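Local coordinates for KaiC domain-containing protein (PDB 2ZTS), which binds ADP and magnesium and probably works as an ATP-binding member of the P-loop NTPase clan, related to the clock protein KaiC, at residues T44-Q49 with I203-Q208; P145-R150 with R155-V160; Q208-N211 with R216-L219. All coordinates share one frame; numbering follows the deposited sequence.

All three contacts belong to one KaiC-like domain built on a mixed beta sheet. Interaction 1 lays helix 43-58, which starts at the nucleotide, against strand 201-209. Interaction 3 continues along that strand to its end, sharing Gln208, in the hairpin with strand 214-223; the centres of the two contacts are about 12 Å apart. Interaction 2 stands by itself, about 21 Å from interaction 1 centre to centre, where helix 144-149 meets helix 157-171. In the chain it is nested between the two segments of interaction 1, and interaction 3 follows it. Interaction 1 thus lies beside the nucleotide, interaction 3 is a surface contact on a hairpin whose Arg216 touches ADP, and interaction 2 lies near subunit boundaries.

Interaction 1 of 3, residues T44-Q49 with I203-Q208. With MG (magnesium ion), chain I; ADP (adenosine-5'-diphosphate), chain H.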
ATOM      1  N   THR C  44     -16.140  23.222   5.834  1.00 24.15           N
ATOM      2  CA  THR C  44     -17.271  23.682   6.613  1.00 23.29           C
ATOM      3  C   THR C  44     -17.623  25.160   6.414  1.00 22.44           C
ATOM      4  O   THR C  44     -18.783  25.504   6.220  1.00 22.69           O
ATOM      5  CB  THR C  44     -17.019  23.328   8.060  1.00 23.47           C
ATOM      6  OG1 THR C  44     -17.191  21.934   8.189  1.00 23.12           O
ATOM      7  CG2 THR C  44     -18.087  23.892   9.027  1.00 23.83           C
ATOM      8  N   THR C  45     -16.611  25.994   6.429  1.00 22.51           N
ATOM      9  CA  THR C  45     -16.683  27.415   6.242  1.00 23.38           C
ATOM     10  C   THR C  45     -17.275  27.823   4.897  1.00 24.32           C
ATOM     11  O   THR C  45     -18.209  28.611   4.823  1.00 25.28           O
ATOM     12  CB  THR C  45     -15.264  27.994   6.434  1.00 23.61           C
ATOM     13  OG1 THR C  45     -14.919  27.796   7.811  1.00 24.88           O
ATOM     14  CG2 THR C  45     -15.234  29.499   6.285  1.00 24.79           C
ATOM     15  N   PHE C  46     -16.709  27.268   3.847  1.00 24.80           N
ATOM     16  CA  PHE C  46     -17.141  27.444   2.465  1.00 23.43           C
ATOM     17  C   PHE C  46     -18.624  26.989   2.300  1.00 23.15           C
ATOM     18  O   PHE C  46     -19.439  27.727   1.769  1.00 22.16           O
ATOM     19  CB  PHE C  46     -16.213  26.602   1.632  1.00 23.36           C
ATOM     20  CG  PHE C  46     -16.363  26.768   0.186  1.00 25.28           C
ATOM     21  CD1 PHE C  46     -15.391  27.396  -0.537  1.00 25.58           C
ATOM     22  CD2 PHE C  46     -17.499  26.287  -0.462  1.00 26.63           C
ATOM     23  CE1 PHE C  46     -15.536  27.545  -1.894  1.00 28.75           C
ATOM     24  CE2 PHE C  46     -17.655  26.436  -1.842  1.00 28.21           C
ATOM     25  CZ  PHE C  46     -16.687  27.044  -2.559  1.00 27.47           C
ATOM     26  N   ALA C  47     -18.983  25.820   2.831  1.00 22.57           N
ATOM     27  CA  ALA C  47     -20.384  25.333   2.830  1.00 21.97           C
ATOM     28  C   ALA C  47     -21.362  26.215   3.625  1.00 22.70           C
ATOM     29  O   ALA C  47     -22.516  26.440   3.180  1.00 22.57           O
ATOM     30  CB  ALA C  47     -20.465  23.952   3.335  1.00 21.89           C
ATOM     31  N   ALA C  48     -20.891  26.780   4.732  1.00 22.74           N
ATOM     32  CA  ALA C  48     -21.716  27.623   5.558  1.00 23.02           C
ATOM     33  C   ALA C  48     -21.935  28.959   4.859  1.00 23.86           C
ATOM     34  O   ALA C  48     -23.043  29.497   4.901  1.00 23.41           O
ATOM     35  CB  ALA C  48     -21.123  27.812   6.884  1.00 22.33           C
ATOM     36  N   GLN C  49     -20.879  29.475   4.237  1.00 24.33           N
ATOM     37  CA  GLN C  49     -20.939  30.724   3.526  1.00 26.38           C
ATOM     38  C   GLN C  49     -21.963  30.651   2.391  1.00 27.64           C
ATOM     39  O   GLN C  49     -22.758  31.589   2.175  1.00 26.14           O
ATOM     40  CB  GLN C  49     -19.548  31.087   2.983  1.00 27.67           C
ATOM     41  CG  GLN C  49     -19.315  32.572   2.740  1.00 26.90           C
ATOM     42  CD  GLN C  49     -17.830  32.906   2.630  1.00 28.38           C
ATOM     43  OE1 GLN C  49     -17.022  32.277   3.301  1.00 32.42           O
ATOM     44  NE2 GLN C  49     -17.467  33.854   1.752  1.00 24.58           N
ATOM     45  N   ILE C 203     -14.878  20.441  -6.287  1.00 20.16           N
ATOM     46  CA  ILE C 203     -14.035  21.529  -5.851  1.00 21.90           C
ATOM     47  C   ILE C 203     -13.068  20.963  -4.801  1.00 21.98           C
ATOM     48  O   ILE C 203     -13.515  20.352  -3.820  1.00 19.46           O
ATOM     49  CB  ILE C 203     -14.894  22.677  -5.207  1.00 22.14           C
ATOM     50  CG1 ILE C 203     -15.902  23.199  -6.235  1.00 25.75           C
ATOM     51  CG2 ILE C 203     -13.971  23.802  -4.809  1.00 23.84           C
ATOM     52  CD1 ILE C 203     -16.995  24.031  -5.645  1.00 27.23           C
ATOM     53  N   VAL C 204     -11.774  21.223  -5.007  1.00 22.72           N
ATOM     54  CA  VAL C 204     -10.717  20.862  -4.057  1.00 24.79           C
ATOM     55  C   VAL C 204     -10.183  22.072  -3.324  1.00 23.44           C
ATOM     56  O   VAL C 204      -9.823  23.052  -3.926  1.00 25.67           O
ATOM     57  CB  VAL C 204      -9.535  20.162  -4.777  1.00 24.88           C
ATOM     58  CG1 VAL C 204      -8.468  19.656  -3.783  1.00 25.88           C
ATOM     59  CG2 VAL C 204     -10.051  19.067  -5.661  1.00 25.99           C
ATOM     60  N   LEU C 205     -10.146  21.983  -2.016  1.00 23.76           N
ATOM     61  CA  LEU C 205      -9.510  22.912  -1.128  1.00 23.16           C
ATOM     62  C   LEU C 205      -8.269  22.242  -0.621  1.00 24.89           C
ATOM     63  O   LEU C 205      -8.317  21.103  -0.203  1.00 24.78           O
ATOM     64  CB  LEU C 205     -10.413  23.195   0.058  1.00 22.32           C
ATOM     65  CG  LEU C 205     -11.791  23.804  -0.185  1.00 22.41           C
ATOM     66  CD1 LEU C 205     -12.383  24.384   1.074  1.00 23.46           C
ATOM     67  CD2 LEU C 205     -11.769  24.857  -1.257  1.00 21.89           C
ATOM     68  N   ASP C 206      -7.166  22.956  -0.623  1.00 28.23           N
ATOM     69  CA  ASP C 206      -5.866  22.389  -0.276  1.00 31.73           C
ATOM     70  C   ASP C 206      -5.034  23.418   0.503  1.00 34.80           C
ATOM     71  O   ASP C 206      -5.366  24.620   0.533  1.00 32.85           O
ATOM     72  CB  ASP C 206      -5.094  22.021  -1.547  1.00 32.46           C
ATOM     73  CG  ASP C 206      -4.167  20.824  -1.346  1.00 37.39           C
ATOM     74  OD1 ASP C 206      -4.072  20.307  -0.190  1.00 37.98           O
ATOM     75  OD2 ASP C 206      -3.500  20.344  -2.307  1.00 42.59           O
ATOM     76  N   LEU C 207      -3.995  22.896   1.162  1.00 37.82           N
ATOM     77  CA  LEU C 207      -2.935  23.667   1.798  1.00 40.97           C
ATOM     78  C   LEU C 207      -1.654  23.183   1.197  1.00 44.78           C
ATOM     79  O   LEU C 207      -1.310  22.004   1.387  1.00 46.07           O
ATOM     80  CB  LEU C 207      -2.887  23.348   3.274  1.00 41.04           C
ATOM     81  CG  LEU C 207      -4.037  23.798   4.121  1.00 39.58           C
ATOM     82  CD1 LEU C 207      -3.953  23.188   5.508  1.00 41.69           C
ATOM     83  CD2 LEU C 207      -4.038  25.289   4.200  1.00 39.51           C
ATOM     84  N   GLN C 208      -0.964  24.059   0.465  1.00 48.22           N
ATOM     85  CA  GLN C 208       0.321  23.715  -0.131  1.00 51.94           C
ATOM     86  C   GLN C 208       1.486  24.125   0.770  1.00 53.66           C
ATOM     87  O   GLN C 208       1.389  25.079   1.516  1.00 53.01           O
ATOM     88  CB  GLN C 208       0.499  24.376  -1.502  1.00 52.34           C
ATOM     89  CG  GLN C 208       0.199  23.433  -2.685  1.00 54.86           C
ATOM     90  CD  GLN C 208       0.735  23.964  -4.007  1.00 57.83           C
ATOM     91  OE1 GLN C 208       1.956  24.243  -4.122  1.00 60.70           O
ATOM     92  NE2 GLN C 208      -0.153  24.105  -5.012  1.00 56.63           N
TER
HETATM   93 MG    MG I1904     -15.486  20.644   8.808  1.00 21.32          MG
HETATM   94  PB  ADP H1903     -12.609  21.820   7.519  1.00 22.93           P
HETATM   95  O1B ADP H1903     -12.076  21.670   6.160  1.00 17.61           O
HETATM   96  O2B ADP H1903     -11.921  20.894   8.530  1.00 24.95           O
HETATM   97  O3B ADP H1903     -14.168  21.643   7.595  1.00 24.59           O
HETATM   98  PA  ADP H1903     -13.019  24.541   8.523  1.00 22.83           P
HETATM   99  O1A ADP H1903     -14.037  25.186   7.557  1.00 22.83           O
HETATM  100  O2A ADP H1903     -13.636  24.087   9.826  1.00 18.54           O
HETATM  101  O3A ADP H1903     -12.155  23.353   7.826  1.00 22.07           O
HETATM  102  O5' ADP H1903     -11.878  25.633   8.690  1.00 31.02           O
HETATM  103  C5' ADP H1903     -11.549  26.196   9.919  1.00 33.99           C
HETATM  104  C4' ADP H1903     -10.379  27.142   9.786  1.00 32.14           C
HETATM  105  O4' ADP H1903     -10.709  28.461   9.416  1.00 34.60           O
HETATM  106  C3' ADP H1903      -9.631  27.214  11.102  1.00 30.11           C
HETATM  107  O3' ADP H1903      -8.835  26.033  11.205  1.00 29.64           O
HETATM  108  C2' ADP H1903      -8.921  28.549  10.983  1.00 29.43           C
HETATM  109  O2' ADP H1903      -7.722  28.444  10.300  1.00 25.71           O
HETATM  110  C1' ADP H1903      -9.867  29.386  10.113  1.00 33.66           C
HETATM  111  N9  ADP H1903     -10.773  30.242  10.895  1.00 35.55           N
HETATM  112  C8  ADP H1903     -11.812  29.822  11.718  1.00 36.37           C
HETATM  113  N7  ADP H1903     -12.433  30.907  12.226  1.00 37.51           N
HETATM  114  C5  ADP H1903     -11.769  32.010  11.779  1.00 39.35           C
HETATM  115  C6  ADP H1903     -11.960  33.375  11.976  1.00 42.15           C
HETATM  116  N6  ADP H1903     -13.098  33.840  12.512  1.00 44.27           N
HETATM  117  N1  ADP H1903     -11.110  34.272  11.326  1.00 45.40           N
HETATM  118  C2  ADP H1903     -10.095  33.818  10.500  1.00 43.37           C
HETATM  119  N3  ADP H1903      -9.912  32.446  10.293  1.00 39.48           N
HETATM  120  C4  ADP H1903     -10.735  31.586  10.926  1.00 38.00           C
HETATM  121  O   HOH W   1     -15.089  22.068  10.295  1.00 24.25           O
HETATM  122  O   HOH W   2     -13.994  19.202   9.035  1.00 17.94           O
HETATM  123  O   HOH W   3     -16.673  19.735  10.180  1.00 22.70           O
HETATM  124  O   HOH W   4     -16.161  19.383   7.289  1.00 16.85           O
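Phe46 carries its CG anti to the backbone N (chi1 -172°), which swings the ring from helix 43-58 toward strand 201-209. The P-loop (Walker A motif) runs into the first turn of this helix, so the contact seats the nucleotide-binding helix on the sheet of the P-loop fold. The ring tip meets a branched side chain, with Phe46 CZ 4.3 Å from Ile203 CD1. At the ring's root, Phe46 CB lies 4.5 Å from Leu205 CD1. Leu205 CD2 and Ile203 CD1 both approach the ring obliquely. A large flat residue suits the place because it spans two strand residues on one side of the sheet. Phe19, in an edge-to-face stack, Leu35 and Ile242 also pack on it.

One turn of the helix serves two tasks: Phe46 packs on the strand, whereas its two predecessors hold the ligand. In Thr45 the hydroxyl sits beside the backbone N (chi1 -67°), which lets both groups grip one alpha-phosphate oxygen. Thr45 OG1 donates to ADP O1A at 2.8 Å, and Thr45 N reaches the same O1A at 2.9 Å. Thr44 N donates to ADP O3B, 3.1 Å away, on the beta-phosphate. Threonine suits both places: at Thr44 the short hydroxyl can ligate the metal beside the phosphate its amide holds, and at Thr45 it can join its own amide on O1A. Asp142 hydrogen-bonds to Thr44 OG1 and probably helps position this magnesium ligand; the ion probably polarises the hydroxyl. Six oxygens surround the magnesium: four waters, Thr44 OG1 at 2.2 Å, and ADP O3B. Two of those waters also donate to the phosphates, one of them to ADP O2B at 2.7 Å.

Interaction 2 of 3, residues P145-R150 with R155-V160; sequences PSIALR and RKIREV
Ala148 and Ile157 bring their helices close together, with CA atoms 5.3 Å apart, in two consecutive helices joined by a short loop. The pair is part of the beta-alpha-beta crossover that leads from strand 138-142, which ends at the magnesium-site residue Asp142, to the parallel strand 174-179. Ile157 has CG1 anti to its backbone N (chi1 -166°), and this lays the longer branch alongside the alanine methyl. Ala148 CB stands 3.7 Å from Ile157 CG1 and almost as close to CB and CD1, so three carbons of one isoleucine wrap a single methyl. The small alanine suits the spot: it lets the backbones approach this closely.

Ile147, on the same helix, adds a second layer. Its CG2 branch reaches Ile157 CD1 at 4.2 Å, and the same Ile147 CG2 meets Val160 CG1, one turn further along helix 157-171. Beta-branched residues suit such a seam because they offer methyls close to the backbone. Phe123 and Val120 of helix 120-134 extend the apolar packing on Ile147 and Val160, respectively.

Polar groups lie outside this seam. Arg150 folds back on its own segment, and its NH1 donates in the guanidinium plane to Ser146 O at 3.1 Å in a nearly straight bond (162°). Arg158 instead reaches a neighbouring subunit, giving its NH1 to Leu149 O and Leu151 O there and its NH2 to Glu152 O. Near it, Lys156 NZ forms a salt bridge with Glu159 OE2, coming from above the carboxylate plane at 3.2 Å.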
ATOM      1  N   PRO C 145     -18.162  11.603   5.462  1.00 23.12           N
ATOM      2  CA  PRO C 145     -17.513  10.759   6.498  1.00 23.64           C
ATOM      3  C   PRO C 145     -18.266  10.783   7.842  1.00 23.81           C
ATOM      4  O   PRO C 145     -18.247   9.789   8.506  1.00 23.29           O
ATOM      5  CB  PRO C 145     -16.135  11.402   6.678  1.00 23.43           C
ATOM      6  CG  PRO C 145     -15.896  12.175   5.443  1.00 23.08           C
ATOM      7  CD  PRO C 145     -17.252  12.635   4.920  1.00 23.47           C
ATOM      8  N   SER C 146     -18.928  11.887   8.201  1.00 23.53           N
ATOM      9  CA  SER C 146     -19.636  11.993   9.460  1.00 23.80           C
ATOM     10  C   SER C 146     -20.814  11.003   9.459  1.00 24.48           C
ATOM     11  O   SER C 146     -21.119  10.384  10.515  1.00 24.58           O
ATOM     12  CB  SER C 146     -20.103  13.434   9.752  1.00 24.70           C
ATOM     13  OG  SER C 146     -21.211  13.885   8.882  1.00 26.58           O
ATOM     14  N   ILE C 147     -21.442  10.814   8.289  1.00 23.14           N
ATOM     15  CA  ILE C 147     -22.499   9.833   8.134  1.00 23.24           C
ATOM     16  C   ILE C 147     -21.905   8.421   8.223  1.00 23.30           C
ATOM     17  O   ILE C 147     -22.403   7.559   8.914  1.00 23.18           O
ATOM     18  CB  ILE C 147     -23.259   9.972   6.790  1.00 23.53           C
ATOM     19  CG1 ILE C 147     -23.965  11.332   6.658  1.00 23.55           C
ATOM     20  CG2 ILE C 147     -24.215   8.808   6.624  1.00 22.60           C
ATOM     21  CD1 ILE C 147     -24.550  11.574   5.239  1.00 27.11           C
ATOM     22  N   ALA C 148     -20.882   8.171   7.447  1.00 22.64           N
ATOM     23  CA  ALA C 148     -20.317   6.862   7.355  1.00 23.29           C
ATOM     24  C   ALA C 148     -19.829   6.361   8.696  1.00 23.76           C
ATOM     25  O   ALA C 148     -20.040   5.180   9.024  1.00 23.54           O
ATOM     26  CB  ALA C 148     -19.139   6.836   6.306  1.00 23.32           C
ATOM     27  N   LEU C 149     -19.167   7.233   9.455  1.00 23.97           N
ATOM     28  CA  LEU C 149     -18.618   6.816  10.742  1.00 25.44           C
ATOM     29  C   LEU C 149     -19.707   6.447  11.714  1.00 26.30           C
ATOM     30  O   LEU C 149     -19.413   5.770  12.677  1.00 24.59           O
ATOM     31  CB  LEU C 149     -17.742   7.894  11.366  1.00 24.87           C
ATOM     32  CG  LEU C 149     -16.463   8.134  10.517  1.00 27.02           C
ATOM     33  CD1 LEU C 149     -15.795   9.397  10.953  1.00 28.54           C
ATOM     34  CD2 LEU C 149     -15.514   6.905  10.619  1.00 26.69           C
ATOM     35  N   ARG C 150     -20.947   6.893  11.481  1.00 26.63           N
ATOM     36  CA  ARG C 150     -22.075   6.541  12.380  1.00 27.88           C
ATOM     37  C   ARG C 150     -22.831   5.292  12.019  1.00 28.17           C
ATOM     38  O   ARG C 150     -23.717   4.853  12.756  1.00 27.82           O
ATOM     39  CB  ARG C 150     -23.050   7.726  12.555  1.00 27.72           C
ATOM     40  CG  ARG C 150     -22.514   8.782  13.446  1.00 29.95           C
ATOM     41  CD  ARG C 150     -23.199  10.191  13.377  1.00 35.64           C
ATOM     42  NE  ARG C 150     -22.641  11.043  14.439  1.00 36.47           N
ATOM     43  CZ  ARG C 150     -21.470  11.718  14.378  1.00 39.59           C
ATOM     44  NH1 ARG C 150     -20.720  11.700  13.274  1.00 37.72           N
ATOM     45  NH2 ARG C 150     -21.060  12.458  15.427  1.00 39.58           N
ATOM     46  N   ARG C 155     -18.336   0.773   5.604  1.00 28.76           N
ATOM     47  CA  ARG C 155     -18.434   0.533   4.167  1.00 29.83           C
ATOM     48  C   ARG C 155     -19.853   0.552   3.511  1.00 27.56           C
ATOM     49  O   ARG C 155     -19.930   0.612   2.326  1.00 27.16           O
ATOM     50  CB  ARG C 155     -17.753  -0.758   3.797  1.00 30.85           C
ATOM     51  CG  ARG C 155     -18.526  -2.047   4.169  1.00 36.72           C
ATOM     52  CD  ARG C 155     -17.592  -3.296   4.098  1.00 43.02           C
ATOM     53  NE  ARG C 155     -18.327  -4.529   3.817  1.00 50.80           N
ATOM     54  CZ  ARG C 155     -18.191  -5.329   2.729  1.00 54.68           C
ATOM     55  NH1 ARG C 155     -17.328  -5.060   1.733  1.00 51.46           N
ATOM     56  NH2 ARG C 155     -18.951  -6.433   2.655  1.00 56.62           N
ATOM     57  N   LYS C 156     -20.932   0.521   4.274  1.00 26.09           N
ATOM     58  CA  LYS C 156     -22.283   0.692   3.722  1.00 26.28           C
ATOM     59  C   LYS C 156     -22.567   2.122   3.283  1.00 25.26           C
ATOM     60  O   LYS C 156     -23.630   2.424   2.807  1.00 24.66           O
ATOM     61  CB  LYS C 156     -23.373   0.250   4.717  1.00 28.62           C
ATOM     62  CG  LYS C 156     -23.191  -1.178   5.353  1.00 31.57           C
ATOM     63  CD  LYS C 156     -23.358  -2.335   4.360  1.00 37.01           C
ATOM     64  CE  LYS C 156     -24.572  -3.191   4.641  1.00 40.22           C
ATOM     65  NZ  LYS C 156     -25.219  -3.598   3.298  1.00 43.96           N
ATOM     66  N   ILE C 157     -21.601   3.018   3.447  1.00 25.16           N
ATOM     67  CA  ILE C 157     -21.673   4.313   2.885  1.00 24.44           C
ATOM     68  C   ILE C 157     -21.931   4.200   1.393  1.00 24.41           C
ATOM     69  O   ILE C 157     -22.581   5.050   0.813  1.00 24.85           O
ATOM     70  CB  ILE C 157     -20.371   5.109   3.188  1.00 24.29           C
ATOM     71  CG1 ILE C 157     -20.556   6.613   2.889  1.00 24.39           C
ATOM     72  CG2 ILE C 157     -19.201   4.528   2.407  1.00 24.49           C
ATOM     73  CD1 ILE C 157     -21.746   7.341   3.533  1.00 27.05           C
ATOM     74  N   ARG C 158     -21.456   3.126   0.778  1.00 23.20           N
ATOM     75  CA  ARG C 158     -21.717   2.892  -0.634  1.00 22.87           C
ATOM     76  C   ARG C 158     -23.256   2.918  -0.915  1.00 24.31           C
ATOM     77  O   ARG C 158     -23.729   3.717  -1.707  1.00 23.03           O
ATOM     78  CB  ARG C 158     -21.108   1.576  -1.043  1.00 22.25           C
ATOM     79  CG  ARG C 158     -21.345   1.216  -2.476  1.00 25.79           C
ATOM     80  CD  ARG C 158     -20.441   0.087  -2.979  1.00 26.58           C
ATOM     81  NE  ARG C 158     -20.784  -1.181  -2.350  1.00 29.82           N
ATOM     82  CZ  ARG C 158     -21.579  -2.110  -2.865  1.00 28.71           C
ATOM     83  NH1 ARG C 158     -22.142  -1.935  -4.061  1.00 30.59           N
ATOM     84  NH2 ARG C 158     -21.810  -3.228  -2.184  1.00 29.03           N
ATOM     85  N   GLU C 159     -24.015   2.095  -0.179  1.00 25.61           N
ATOM     86  CA  GLU C 159     -25.475   1.964  -0.349  1.00 25.96           C
ATOM     87  C   GLU C 159     -26.153   3.227   0.077  1.00 25.39           C
ATOM     88  O   GLU C 159     -27.055   3.709  -0.591  1.00 24.96           O
ATOM     89  CB  GLU C 159     -25.991   0.737   0.421  1.00 27.60           C
ATOM     90  CG  GLU C 159     -25.624  -0.602  -0.236  1.00 29.65           C
ATOM     91  CD  GLU C 159     -24.332  -1.239   0.356  1.00 34.18           C
ATOM     92  OE1 GLU C 159     -23.346  -0.503   0.733  1.00 31.81           O
ATOM     93  OE2 GLU C 159     -24.290  -2.498   0.438  1.00 37.90           O
ATOM     94  N   VAL C 160     -25.644   3.859   1.141  1.00 25.66           N
ATOM     95  CA  VAL C 160     -26.186   5.131   1.597  1.00 25.57           C
ATOM     96  C   VAL C 160     -25.988   6.237   0.559  1.00 25.58           C
ATOM     97  O   VAL C 160     -26.904   7.042   0.295  1.00 24.58           O
ATOM     98  CB  VAL C 160     -25.629   5.529   2.962  1.00 26.73           C
ATOM     99  CG1 VAL C 160     -26.103   6.872   3.384  1.00 28.02           C
ATOM    100  CG2 VAL C 160     -25.981   4.451   4.060  1.00 28.89           C
TER

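Interaction 3 of 3, residues Q208-N211 with R216-L219; sequences QEKN and RYVL
Gln208 NE2 lies over one face of the Tyr217 ring, near CD2 and CE2, its amide plane turned 34° from the ring. The two side chains cross at about a right angle. The closest touch belongs to the root of the glutamine, with Gln208 CB 3.4 Å from Tyr217 CE2. Glutamine suits the place: its methylenes pack on the aromatic carbons, while the amide nitrogen can lie over the face at a partly exposed surface. Lys210 bends round to the phenol end, where its CE is 3.9 Å from Tyr217 OH. An alanine at Gln208 would keep the CB touch but lose the CG and NE2 contacts at the CD2 and CE2 side, which would probably leave the tyrosine freer to turn.

Tyr217 OH also makes a weak hydrogen bond with Lys215 NZ. The neighbouring Arg216 points away from this surface patch, bonds to Gly40 O through NH1 and touches ADP. Backbone bonds join Gln208 with Lys215 and Asp206 with Tyr217, so the glutamine and the tyrosine make a diagonal side-chain contact across the antiparallel beta hairpin of strands 201-209 and 214-223.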
ATOM      1  N   GLN C 208      -0.964  24.059   0.465  1.00 48.22           N
ATOM      2  CA  GLN C 208       0.321  23.715  -0.131  1.00 51.94           C
ATOM      3  C   GLN C 208       1.486  24.125   0.770  1.00 53.66           C
ATOM      4  O   GLN C 208       1.389  25.079   1.516  1.00 53.01           O
ATOM      5  CB  GLN C 208       0.499  24.376  -1.502  1.00 52.34           C
ATOM      6  CG  GLN C 208       0.199  23.433  -2.685  1.00 54.86           C
ATOM      7  CD  GLN C 208       0.735  23.964  -4.007  1.00 57.83           C
ATOM      8  OE1 GLN C 208       1.956  24.243  -4.122  1.00 60.70           O
ATOM      9  NE2 GLN C 208      -0.153  24.105  -5.012  1.00 56.63           N
ATOM     10  N   GLU C 209       2.596  23.403   0.650  1.00 56.74           N
ATOM     11  CA  GLU C 209       3.746  23.579   1.542  1.00 58.99           C
ATOM     12  C   GLU C 209       4.756  24.457   0.816  1.00 59.45           C
ATOM     13  O   GLU C 209       5.330  24.009  -0.157  1.00 59.80           O
ATOM     14  CB  GLU C 209       4.363  22.194   1.901  1.00 60.04           C
ATOM     15  CG  GLU C 209       3.788  21.512   3.163  1.00 61.88           C
ATOM     16  CD  GLU C 209       4.627  20.332   3.695  1.00 64.29           C
ATOM     17  OE1 GLU C 209       5.879  20.417   3.722  1.00 66.22           O
ATOM     18  OE2 GLU C 209       4.030  19.305   4.100  1.00 64.43           O
ATOM     19  N   LYS C 210       4.941  25.699   1.261  1.00 60.37           N
ATOM     20  CA  LYS C 210       5.926  26.600   0.657  1.00 61.77           C
ATOM     21  C   LYS C 210       6.292  27.748   1.618  1.00 62.52           C
ATOM     22  O   LYS C 210       5.485  28.664   1.786  1.00 63.52           O
ATOM     23  CB  LYS C 210       5.400  27.198  -0.696  1.00 62.19           C
ATOM     24  CG  LYS C 210       6.286  26.880  -1.972  1.00 63.60           C
ATOM     25  CD  LYS C 210       5.713  27.341  -3.398  1.00 64.13           C
ATOM     26  CE  LYS C 210       4.147  27.383  -3.550  1.00 65.16           C
ATOM     27  NZ  LYS C 210       3.391  26.082  -3.337  1.00 63.34           N
ATOM     28  N   ASN C 211       7.462  27.772   2.269  1.00 62.65           N
ATOM     29  CA  ASN C 211       8.445  26.692   2.415  1.00 62.45           C
ATOM     30  C   ASN C 211       8.526  26.254   3.904  1.00 61.75           C
ATOM     31  O   ASN C 211       8.903  25.115   4.199  1.00 61.58           O
ATOM     32  CB  ASN C 211       9.836  27.127   1.897  1.00 62.90           C
ATOM     33  CG  ASN C 211      10.010  28.672   1.799  1.00 64.13           C
ATOM     34  OD1 ASN C 211      10.517  29.194   0.781  1.00 63.60           O
ATOM     35  ND2 ASN C 211       9.618  29.396   2.863  1.00 62.74           N
ATOM     36  N   ARG C 216      -3.466  28.588   1.386  1.00 33.63           N
ATOM     37  CA  ARG C 216      -4.684  27.920   0.935  1.00 30.89           C
ATOM     38  C   ARG C 216      -4.929  28.111  -0.549  1.00 29.13           C
ATOM     39  O   ARG C 216      -4.768  29.210  -1.089  1.00 26.58           O
ATOM     40  CB  ARG C 216      -5.870  28.434   1.707  1.00 29.34           C
ATOM     41  CG  ARG C 216      -5.690  28.411   3.194  1.00 27.84           C
ATOM     42  CD  ARG C 216      -6.998  28.782   3.823  1.00 24.93           C
ATOM     43  NE  ARG C 216      -6.970  28.834   5.252  1.00 28.64           N
ATOM     44  CZ  ARG C 216      -7.025  27.762   6.041  1.00 28.29           C
ATOM     45  NH1 ARG C 216      -7.129  26.538   5.520  1.00 21.17           N
ATOM     46  NH2 ARG C 216      -7.012  27.931   7.349  1.00 23.65           N
ATOM     47  N   TYR C 217      -5.301  27.024  -1.195  1.00 28.61           N
ATOM     48  CA  TYR C 217      -5.615  27.026  -2.611  1.00 29.78           C
ATOM     49  C   TYR C 217      -6.986  26.372  -2.845  1.00 27.26           C
ATOM     50  O   TYR C 217      -7.357  25.467  -2.160  1.00 26.44           O
ATOM     51  CB  TYR C 217      -4.497  26.321  -3.402  1.00 30.56           C
ATOM     52  CG  TYR C 217      -3.173  27.065  -3.392  1.00 38.69           C
ATOM     53  CD1 TYR C 217      -2.953  28.204  -4.195  1.00 44.11           C
ATOM     54  CD2 TYR C 217      -2.110  26.622  -2.582  1.00 46.45           C
ATOM     55  CE1 TYR C 217      -1.684  28.890  -4.179  1.00 47.73           C
ATOM     56  CE2 TYR C 217      -0.844  27.306  -2.558  1.00 48.45           C
ATOM     57  CZ  TYR C 217      -0.645  28.431  -3.342  1.00 49.73           C
ATOM     58  OH  TYR C 217       0.598  29.057  -3.263  1.00 53.57           O
ATOM     59  N   VAL C 218      -7.739  26.893  -3.802  1.00 26.86           N
ATOM     60  CA  VAL C 218      -8.925  26.224  -4.374  1.00 26.48           C
ATOM     61  C   VAL C 218      -8.705  25.902  -5.842  1.00 26.77           C
ATOM     62  O   VAL C 218      -8.071  26.660  -6.584  1.00 27.14           O
ATOM     63  CB  VAL C 218     -10.205  27.064  -4.172  1.00 25.37           C
ATOM     64  CG1 VAL C 218     -10.061  28.461  -4.804  1.00 26.08           C
ATOM     65  CG2 VAL C 218     -11.393  26.394  -4.751  1.00 26.78           C
ATOM     66  N   LEU C 219      -9.231  24.762  -6.266  1.00 27.06           N
ATOM     67  CA  LEU C 219      -9.190  24.364  -7.658  1.00 27.31           C
ATOM     68  C   LEU C 219     -10.560  23.768  -8.025  1.00 26.57           C
ATOM     69  O   LEU C 219     -11.154  22.980  -7.258  1.00 25.31           O
ATOM     70  CB  LEU C 219      -8.106  23.355  -7.795  1.00 28.05           C
ATOM     71  CG  LEU C 219      -7.844  22.560  -9.046  1.00 32.75           C
ATOM     72  CD1 LEU C 219      -7.345  23.440 -10.117  1.00 37.58           C
ATOM     73  CD2 LEU C 219      -6.778  21.536  -8.671  1.00 37.55           C
TER